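Local coordinates for protein CRISPR-associated endonuclease Cas1 (Thermotoga maritima, PDB 4XTK) that probably cuts double-stranded DNA as a metal-dependent endonuclease of the CRISPR adaptive immune system, working as a homodimer that joins Cas2, at residues 107-112 with 310-315. Sequence-based numbering, arbitrary orientation.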
loop_
_atom_site.group_PDB
_atom_site.type_symbol
_atom_site.label_atom_id
_atom_site.label_comp_id
_atom_site.label_asym_id
_atom_site.label_seq_id
_atom_site.Cartn_x
_atom_site.Cartn_y
_atom_site.Cartn_z
ATOM N N MET E 107 -23.073 -8.488 -7.323
ATOM C CA MET E 107 -24.321 -8.895 -6.698
ATOM C C MET E 107 -24.123 -10.159 -5.883
ATOM O O MET E 107 -24.622 -10.280 -4.767
ATOM C CB MET E 107 -25.415 -9.128 -7.745
ATOM C CG MET E 107 -26.423 -7.995 -7.891
ATOM S SD MET E 107 -27.251 -7.520 -6.359
ATOM C CE MET E 107 -27.576 -9.111 -5.640
ATOM N N LEU E 108 -23.386 -11.097 -6.461
ATOM C CA LEU E 108 -23.091 -12.371 -5.822
ATOM C C LEU E 108 -22.396 -12.180 -4.465
ATOM O O LEU E 108 -22.759 -12.816 -3.476
ATOM C CB LEU E 108 -22.227 -13.211 -6.758
ATOM C CG LEU E 108 -22.258 -14.722 -6.613
ATOM C CD1 LEU E 108 -23.696 -15.182 -6.545
ATOM C CD2 LEU E 108 -21.561 -15.348 -7.814
ATOM N N ILE E 109 -21.409 -11.288 -4.424
ATOM C CA ILE E 109 -20.657 -11.021 -3.203
ATOM C C ILE E 109 -21.510 -10.263 -2.194
ATOM O O ILE E 109 -21.531 -10.595 -1.006
ATOM C CB ILE E 109 -19.373 -10.217 -3.496
ATOM C CG1 ILE E 109 -18.452 -11.013 -4.427
ATOM C CG2 ILE E 109 -18.643 -9.858 -2.201
ATOM C CD1 ILE E 109 -17.235 -10.233 -4.919
ATOM N N ALA E 110 -22.218 -9.247 -2.675
ATOM C CA ALA E 110 -23.073 -8.444 -1.809
ATOM C C ALA E 110 -24.207 -9.282 -1.223
ATOM O O ALA E 110 -24.575 -9.121 -0.061
ATOM C CB ALA E 110 -23.632 -7.251 -2.572
ATOM N N ARG E 111 -24.750 -10.180 -2.036
ATOM C CA ARG E 111 -25.844 -11.040 -1.610
ATOM C C ARG E 111 -25.365 -12.015 -0.541
ATOM O O ARG E 111 -26.145 -12.461 0.299
ATOM C CB ARG E 111 -26.425 -11.794 -2.808
ATOM C CG ARG E 111 -27.856 -12.221 -2.636
ATOM C CD ARG E 111 -28.322 -13.016 -3.833
ATOM N NE ARG E 111 -28.673 -12.170 -4.966
ATOM C CZ ARG E 111 -29.853 -11.575 -5.102
ATOM N NH1 ARG E 111 -30.771 -11.720 -4.161
ATOM N NH2 ARG E 111 -30.112 -10.829 -6.167
ATOM N N GLU E 112 -24.074 -12.335 -0.577
ATOM C CA GLU E 112 -23.443 -13.180 0.435
ATOM C C GLU E 112 -23.360 -12.454 1.775
ATOM O O GLU E 112 -23.673 -13.026 2.821
ATOM C CB GLU E 112 -22.042 -13.606 -0.019
ATOM C CG GLU E 112 -21.187 -14.278 1.054
ATOM C CD GLU E 112 -21.675 -15.667 1.425
ATOM O OE1 GLU E 112 -22.535 -16.217 0.704
ATOM O OE2 GLU E 112 -21.186 -16.214 2.437
ATOM N N HIS E 310 -10.805 -14.694 4.382
ATOM C CA HIS E 310 -10.181 -15.721 3.568
ATOM C C HIS E 310 -11.195 -16.330 2.604
ATOM O O HIS E 310 -10.840 -16.761 1.509
ATOM C CB HIS E 310 -9.560 -16.812 4.441
ATOM C CG HIS E 310 -8.743 -17.803 3.670
ATOM N ND1 HIS E 310 -7.645 -17.437 2.923
ATOM C CD2 HIS E 310 -8.875 -19.140 3.518
ATOM C CE1 HIS E 310 -7.129 -18.511 2.350
ATOM N NE2 HIS E 310 -7.856 -19.558 2.695
ATOM N N LYS E 311 -12.459 -16.361 3.024
ATOM C CA LYS E 311 -13.545 -16.859 2.183
ATOM C C LYS E 311 -13.733 -15.965 0.970
ATOM O O LYS E 311 -14.006 -16.433 -0.129
ATOM C CB LYS E 311 -14.854 -16.939 2.970
ATOM C CG LYS E 311 -15.370 -18.349 3.205
ATOM C CD LYS E 311 -16.653 -18.331 4.038
ATOM C CE LYS E 311 -16.368 -18.489 5.532
ATOM N NZ LYS E 311 -15.702 -19.783 5.864
ATOM N N LEU E 312 -13.597 -14.666 1.185
ATOM C CA LEU E 312 -13.732 -13.712 0.102
ATOM C C LEU E 312 -12.543 -13.837 -0.841
ATOM O O LEU E 312 -12.694 -13.741 -2.060
ATOM C CB LEU E 312 -13.843 -12.288 0.644
ATOM C CG LEU E 312 -13.992 -11.209 -0.427
ATOM C CD1 LEU E 312 -15.231 -11.479 -1.285
ATOM C CD2 LEU E 312 -14.032 -9.823 0.206
ATOM N N GLU E 313 -11.364 -14.052 -0.263
ATOM C CA GLU E 313 -10.143 -14.241 -1.039
ATOM C C GLU E 313 -10.277 -15.428 -1.985
ATOM O O GLU E 313 -9.946 -15.343 -3.175
ATOM C CB GLU E 313 -8.938 -14.449 -0.116
ATOM C CG GLU E 313 -8.415 -13.171 0.526
ATOM C CD GLU E 313 -7.197 -13.412 1.399
ATOM O OE1 GLU E 313 -7.230 -14.351 2.224
ATOM O OE2 GLU E 313 -6.204 -12.665 1.260
ATOM N N LYS E 314 -10.769 -16.536 -1.450
ATOM C CA LYS E 314 -10.915 -17.732 -2.253
ATOM C C LYS E 314 -11.964 -17.518 -3.333
ATOM O O LYS E 314 -11.773 -17.935 -4.475
ATOM C CB LYS E 314 -11.250 -18.934 -1.369
ATOM C CG LYS E 314 -10.026 -19.464 -0.636
ATOM C CD LYS E 314 -10.315 -20.719 0.170
ATOM C CE LYS E 314 -11.416 -20.505 1.190
ATOM N NZ LYS E 314 -11.478 -21.667 2.117
ATOM N N HIS E 315 -13.049 -16.836 -2.983
ATOM C CA HIS E 315 -14.088 -16.514 -3.955
ATOM C C HIS E 315 -13.534 -15.696 -5.123
ATOM O O HIS E 315 -13.806 -15.996 -6.288
ATOM C CB HIS E 315 -15.228 -15.750 -3.285
ATOM C CG HIS E 315 -16.245 -15.219 -4.247
ATOM N ND1 HIS E 315 -17.219 -16.011 -4.818
ATOM C CD2 HIS E 315 -16.433 -13.972 -4.745
ATOM C CE1 HIS E 315 -17.969 -15.273 -5.617
ATOM N NE2 HIS E 315 -17.513 -14.032 -5.588
#
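Ile109 meets both His315 and Leu312 where two helices of the mainly helical C-terminal domain of Cas1, which probably binds manganese, run nearly antiparallel, a worked example of how branched aliphatic side chains and one imidazole can join helices whose axes stand well apart. The axes of 107-112 and 310-315 come no closer than 12.2 Å, at 161° between their directions, and no hydrogen bond links the two segments.

Ile109 spreads two branches. Ile109 CG1, with CD1 beyond it, approaches NE2 and CD2 of the His315 ring obliquely, Ile109 CG1 standing 3.4 Å from His315 NE2. Ile109 CG2, anti to the backbone N of its own residue, reaches Leu312 CD1 at 3.9 Å, and these two side chains cross at about a right angle. Leu108, the exposed member of the contact, adds a looser touch: Leu108 CD2 lies at the edge of the His315 ring, near its plane, 4.2 Å from His315 CE1.

His315 reaches toward Ile109 with CG anti to the backbone N (chi1 172°). Its rotation is fixed from outside the pair: ND1 is hydrogen-bonded to the backbone N of Phe322, whose ring also stacks on the imidazole. Tyr219 packs against Ile109, whose side chain lies about 10 Å from that of His221, a probable manganese ligand, which would place the contact near the metal site. On helix 301-316, His310 ND1 donates to Glu313 OE1 at 3.2 Å, the carboxylate oxygen lying close to the ring plane, while Glu313 OE2 accepts the backbone N-H of His212.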